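Long-range contact in N-acetylmuramoyl-L-alanine amidase (Mycobacteroides abscessus, PDB 7AGL), which probably hydrolyses the amide bond between N-acetylmuramic acid and L-alanine in peptidoglycan, using a bound zinc ion: residues I87-A101 with L167-L179. Residues are numbered along the deposited sequence; the frame is centred on the assembly and turned at random.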
loop_
_atom_site.group_PDB
_atom_site.type_symbol
_atom_site.label_atom_id
_atom_site.label_comp_id
_atom_site.label_asym_id
_atom_site.label_seq_id
_atom_site.Cartn_x
_atom_site.Cartn_y
_atom_site.Cartn_z
ATOM N N ILE A 87 4.620 11.990 2.944
ATOM C CA ILE A 87 4.541 10.652 3.539
ATOM C C ILE A 87 4.377 10.718 5.055
ATOM O O ILE A 87 3.706 9.856 5.640
ATOM C CB ILE A 87 5.752 9.776 3.163
ATOM C CG1 ILE A 87 7.075 10.440 3.540
ATOM C CG2 ILE A 87 5.700 9.409 1.682
ATOM C CD1 ILE A 87 8.312 9.640 3.153
ATOM N N ASP A 88 4.992 11.702 5.725
ATOM C CA ASP A 88 4.800 11.763 7.178
ATOM C C ASP A 88 3.385 12.222 7.517
ATOM O O ASP A 88 2.737 11.657 8.410
ATOM C CB ASP A 88 5.867 12.646 7.862
ATOM C CG ASP A 88 5.880 14.107 7.399
ATOM O OD1 ASP A 88 5.512 14.411 6.237
ATOM O OD2 ASP A 88 6.315 14.981 8.219
ATOM N N LYS A 89 2.873 13.207 6.773
ATOM C CA LYS A 89 1.493 13.651 6.957
ATOM C C LYS A 89 0.488 12.520 6.701
ATOM O O LYS A 89 -0.539 12.422 7.384
ATOM C CB LYS A 89 1.214 14.826 6.022
ATOM C CG LYS A 89 -0.147 15.426 6.193
ATOM C CD LYS A 89 -0.260 15.983 7.584
ATOM C CE LYS A 89 -1.560 16.687 7.778
ATOM N NZ LYS A 89 -1.662 17.266 9.143
ATOM N N ARG A 90 0.749 11.671 5.707
ATOM C CA ARG A 90 -0.161 10.555 5.463
ATOM C C ARG A 90 -0.237 9.630 6.669
ATOM O O ARG A 90 -1.314 9.144 7.023
ATOM C CB ARG A 90 0.278 9.783 4.221
ATOM C CG ARG A 90 0.009 10.560 2.943
ATOM C CD ARG A 90 0.430 9.744 1.719
ATOM N NE ARG A 90 0.354 10.579 0.528
ATOM C CZ ARG A 90 -0.053 10.182 -0.679
ATOM N NH1 ARG A 90 -0.434 8.927 -0.908
ATOM N NH2 ARG A 90 -0.082 11.071 -1.671
ATOM N N ALA A 91 0.908 9.328 7.284
ATOM C CA ALA A 91 0.877 8.498 8.487
ATOM C C ALA A 91 0.127 9.203 9.610
ATOM O O ALA A 91 -0.607 8.559 10.372
ATOM C CB ALA A 91 2.299 8.144 8.924
ATOM N N GLU A 92 0.298 10.523 9.728
ATOM C CA GLU A 92 -0.439 11.279 10.738
ATOM C C GLU A 92 -1.938 11.192 10.483
ATOM O O GLU A 92 -2.728 10.981 11.414
ATOM C CB GLU A 92 0.021 12.743 10.764
ATOM C CG GLU A 92 -0.898 13.665 11.598
ATOM C CD GLU A 92 -0.555 15.166 11.523
ATOM O OE1 GLU A 92 0.315 15.577 10.725
ATOM O OE2 GLU A 92 -1.164 15.941 12.289
ATOM N N ILE A 93 -2.349 11.360 9.222
ATOM C CA ILE A 93 -3.766 11.261 8.874
ATOM C C ILE A 93 -4.292 9.874 9.220
ATOM O O ILE A 93 -5.352 9.729 9.839
ATOM C CB ILE A 93 -3.987 11.593 7.383
ATOM C CG1 ILE A 93 -3.744 13.088 7.090
ATOM C CG2 ILE A 93 -5.391 11.167 6.951
ATOM C CD1 ILE A 93 -3.505 13.347 5.612
ATOM N N GLU A 94 -3.546 8.827 8.840
ATOM C CA GLU A 94 -3.959 7.466 9.179
ATOM C C GLU A 94 -4.146 7.308 10.679
ATOM O O GLU A 94 -5.171 6.787 11.139
ATOM C CB GLU A 94 -2.926 6.462 8.661
ATOM C CG GLU A 94 -2.881 6.382 7.153
ATOM C CD GLU A 94 -1.560 5.841 6.622
ATOM O OE1 GLU A 94 -0.671 5.492 7.438
ATOM O OE2 GLU A 94 -1.412 5.770 5.383
ATOM N N ASN A 95 -3.153 7.740 11.459
ATOM C CA ASN A 95 -3.215 7.544 12.904
ATOM C C ASN A 95 -4.389 8.298 13.519
ATOM O O ASN A 95 -4.969 7.837 14.509
ATOM C CB ASN A 95 -1.892 7.975 13.543
ATOM C CG ASN A 95 -0.756 7.029 13.209
ATOM O OD1 ASN A 95 -0.973 5.829 12.974
ATOM N ND2 ASN A 95 0.465 7.558 13.174
ATOM N N SER A 96 -4.786 9.429 12.922
ATOM C CA SER A 96 -5.846 10.256 13.493
ATOM C C SER A 96 -7.208 9.564 13.495
ATOM O O SER A 96 -8.103 9.996 14.226
ATOM C CB SER A 96 -5.944 11.590 12.737
ATOM O OG SER A 96 -6.637 11.458 11.500
ATOM N N TYR A 97 -7.385 8.498 12.725
ATOM C CA TYR A 97 -8.664 7.793 12.680
ATOM C C TYR A 97 -8.765 6.650 13.691
ATOM O O TYR A 97 -9.786 5.956 13.711
ATOM C CB TYR A 97 -8.921 7.249 11.272
ATOM C CG TYR A 97 -9.284 8.313 10.260
ATOM C CD1 TYR A 97 -10.571 8.850 10.229
ATOM C CD2 TYR A 97 -8.352 8.781 9.331
ATOM C CE1 TYR A 97 -10.920 9.833 9.315
ATOM C CE2 TYR A 97 -8.701 9.749 8.392
ATOM C CZ TYR A 97 -9.987 10.273 8.394
ATOM O OH TYR A 97 -10.350 11.245 7.476
ATOM N N ASN A 98 -7.749 6.451 14.540
ATOM C CA ASN A 98 -7.684 5.283 15.419
ATOM C C ASN A 98 -8.086 3.992 14.696
ATOM O O ASN A 98 -8.908 3.218 15.209
ATOM C CB ASN A 98 -8.568 5.504 16.648
ATOM C CG ASN A 98 -8.216 4.575 17.790
ATOM O OD1 ASN A 98 -7.124 4.012 17.830
ATOM N ND2 ASN A 98 -9.142 4.417 18.737
ATOM N N PRO A 99 -7.512 3.702 13.531
ATOM C CA PRO A 99 -7.991 2.565 12.740
ATOM C C PRO A 99 -7.606 1.216 13.335
ATOM O O PRO A 99 -6.611 1.058 14.048
ATOM C CB PRO A 99 -7.304 2.770 11.388
ATOM C CG PRO A 99 -6.015 3.447 11.741
ATOM C CD PRO A 99 -6.362 4.367 12.885
ATOM N N ASP A 100 -8.410 0.217 12.979
ATOM C CA ASP A 100 -8.087 -1.161 13.311
ATOM C C ASP A 100 -7.033 -1.734 12.369
ATOM O O ASP A 100 -6.307 -2.661 12.753
ATOM C CB ASP A 100 -9.368 -1.994 13.270
ATOM C CG ASP A 100 -10.385 -1.529 14.300
ATOM O OD1 ASP A 100 -10.127 -1.722 15.504
ATOM O OD2 ASP A 100 -11.423 -0.947 13.923
ATOM N N ALA A 101 -6.940 -1.196 11.149
ATOM C CA ALA A 101 -5.980 -1.641 10.139
ATOM C C ALA A 101 -5.794 -0.540 9.099
ATOM O O ALA A 101 -6.729 0.210 8.802
ATOM C CB ALA A 101 -6.422 -2.943 9.455
ATOM N N LEU A 167 11.146 2.782 5.312
ATOM C CA LEU A 167 9.906 3.419 4.865
ATOM C C LEU A 167 9.275 4.205 6.010
ATOM O O LEU A 167 8.772 3.619 6.970
ATOM C CB LEU A 167 8.934 2.375 4.319
ATOM C CG LEU A 167 9.437 1.624 3.090
ATOM C CD1 LEU A 167 8.326 0.758 2.497
ATOM C CD2 LEU A 167 9.980 2.616 2.075
ATOM N N ALA A 168 9.258 5.536 5.870
ATOM C CA ALA A 168 8.646 6.401 6.880
ATOM C C ALA A 168 7.177 6.049 7.113
ATOM O O ALA A 168 6.698 6.082 8.251
ATOM C CB ALA A 168 8.772 7.868 6.450
ATOM N N GLY A 169 6.442 5.690 6.054
ATOM C CA GLY A 169 5.031 5.387 6.246
ATOM C C GLY A 169 4.808 4.169 7.127
ATOM O O GLY A 169 3.769 4.050 7.787
ATOM N N LEU A 170 5.775 3.255 7.161
ATOM C CA LEU A 170 5.684 2.105 8.052
ATOM C C LEU A 170 6.242 2.431 9.431
ATOM O O LEU A 170 5.658 2.031 10.448
ATOM C CB LEU A 170 6.439 0.917 7.451
ATOM C CG LEU A 170 5.895 0.483 6.080
ATOM C CD1 LEU A 170 6.616 -0.781 5.624
ATOM C CD2 LEU A 170 4.393 0.259 6.114
ATOM N N ASN A 171 7.377 3.137 9.473
ATOM C CA ASN A 171 8.008 3.487 10.740
ATOM C C ASN A 171 7.087 4.310 11.632
ATOM O O ASN A 171 7.166 4.212 12.866
ATOM C CB ASN A 171 9.296 4.271 10.481
ATOM C CG ASN A 171 10.312 3.484 9.690
ATOM O OD1 ASN A 171 10.263 2.262 9.650
ATOM N ND2 ASN A 171 11.263 4.190 9.073
ATOM N N LEU A 172 6.249 5.163 11.040
ATOM C CA LEU A 172 5.439 6.111 11.800
ATOM C C LEU A 172 4.079 5.541 12.215
ATOM O O LEU A 172 3.296 6.248 12.864
ATOM C CB LEU A 172 5.228 7.393 10.965
ATOM C CG LEU A 172 6.515 8.185 10.711
ATOM C CD1 LEU A 172 6.264 9.244 9.629
ATOM C CD2 LEU A 172 7.022 8.838 12.005
ATOM N N ALA A 173 3.781 4.290 11.865
ATOM C CA ALA A 173 2.461 3.729 12.121
ATOM C C ALA A 173 2.238 3.475 13.610
ATOM O O ALA A 173 3.100 2.905 14.287
ATOM C CB ALA A 173 2.289 2.423 11.342
ATOM N N GLN A 174 1.076 3.902 14.120
ATOM C CA GLN A 174 0.649 3.587 15.482
ATOM C C GLN A 174 -0.413 2.486 15.532
ATOM O O GLN A 174 -0.909 2.158 16.622
ATOM C CB GLN A 174 0.133 4.863 16.173
ATOM C CG GLN A 174 1.184 5.970 16.248
ATOM C CD GLN A 174 2.377 5.568 17.106
ATOM O OE1 GLN A 174 2.217 4.987 18.177
ATOM N NE2 GLN A 174 3.575 5.850 16.619
ATOM N N HIS A 175 -0.768 1.910 14.393
ATOM C CA HIS A 175 -1.801 0.892 14.265
ATOM C C HIS A 175 -1.308 -0.128 13.253
ATOM O O HIS A 175 -0.376 0.156 12.496
ATOM C CB HIS A 175 -3.131 1.519 13.822
ATOM C CG HIS A 175 -3.584 2.603 14.746
ATOM N ND1 HIS A 175 -3.177 3.914 14.609
ATOM C CD2 HIS A 175 -4.299 2.548 15.894
ATOM C CE1 HIS A 175 -3.672 4.633 15.603
ATOM N NE2 HIS A 175 -4.363 3.830 16.391
ATOM N N PRO A 176 -1.891 -1.330 13.229
ATOM C CA PRO A 176 -1.393 -2.348 12.293
ATOM C C PRO A 176 -1.483 -1.853 10.856
ATOM O O PRO A 176 -2.522 -1.347 10.408
ATOM C CB PRO A 176 -2.311 -3.551 12.548
ATOM C CG PRO A 176 -2.800 -3.358 13.944
ATOM C CD PRO A 176 -2.979 -1.868 14.070
ATOM N N LYS A 177 -0.379 -1.989 10.130
ATOM C CA LYS A 177 -0.293 -1.399 8.801
ATOM C C LYS A 177 0.594 -2.265 7.921
ATOM O O LYS A 177 1.599 -2.803 8.380
ATOM C CB LYS A 177 0.262 0.039 8.869
ATOM C CG LYS A 177 0.427 0.690 7.479
ATOM C CD LYS A 177 0.954 2.112 7.577
ATOM C CE LYS A 177 1.054 2.730 6.197
ATOM N NZ LYS A 177 1.388 4.202 6.287
ATOM N N VAL A 178 0.215 -2.393 6.649
ATOM C CA VAL A 178 1.070 -3.016 5.652
ATOM C C VAL A 178 1.074 -2.133 4.418
ATOM O O VAL A 178 0.140 -1.354 4.179
ATOM C CB VAL A 178 0.620 -4.465 5.301
ATOM C CG1 VAL A 178 0.746 -5.370 6.525
ATOM C CG2 VAL A 178 -0.809 -4.477 4.751
ATOM N N LEU A 179 2.162 -2.219 3.656
ATOM C CA LEU A 179 2.286 -1.534 2.369
ATOM C C LEU A 179 2.398 -2.638 1.336
ATOM O O LEU A 179 3.406 -3.361 1.305
ATOM C CB LEU A 179 3.502 -0.601 2.333
ATOM C CG LEU A 179 3.676 0.305 1.099
ATOM C CD1 LEU A 179 4.680 1.428 1.418
ATOM C CD2 LEU A 179 4.118 -0.440 -0.177
HETATM O O HOH W 1 0.774 6.238 4.225
HETATM O O HOH W 2 -1.107 3.025 11.595
#
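I87 opens the interface at the start of helix 87-96, its CD1 resting 3.8 Å from CB of A168. CD1 of L172 packs against CA and CB of D88, and A91 sets its methyl against CB of the same leucine. E94, its chain extended beyond CG, forms a salt bridge to K177, OE1 taking NZ at 2.7 Å on the syn lone pair. The lysine, fully stretched from the sheet, also donates to G169 O, and a water joins it to E94 OE2. Both ends of the N95 amide bond backbone: ND2 gives L172 O a 3.1 Å bond nearly in its own amide plane, and OD1 receives Q174 N at 3.0 Å from above the carbonyl plane, fixing turn 172-174 against the helix. At the helix end the H175 ring spans N95 OD1 and N98 OD1 through weak bonds from ND1 and NE2, with P99 CD over its centre in a CH-pi contact. At A101, CA-H meets P176 O where neighbouring parallel strands begin. A beta-alpha-beta crossover helix, linking strands 72-75 and 101-108, thus anchors the loop entering strand 177-184 through polar side chains; E94 would be expected to stabilise the charged form of K177.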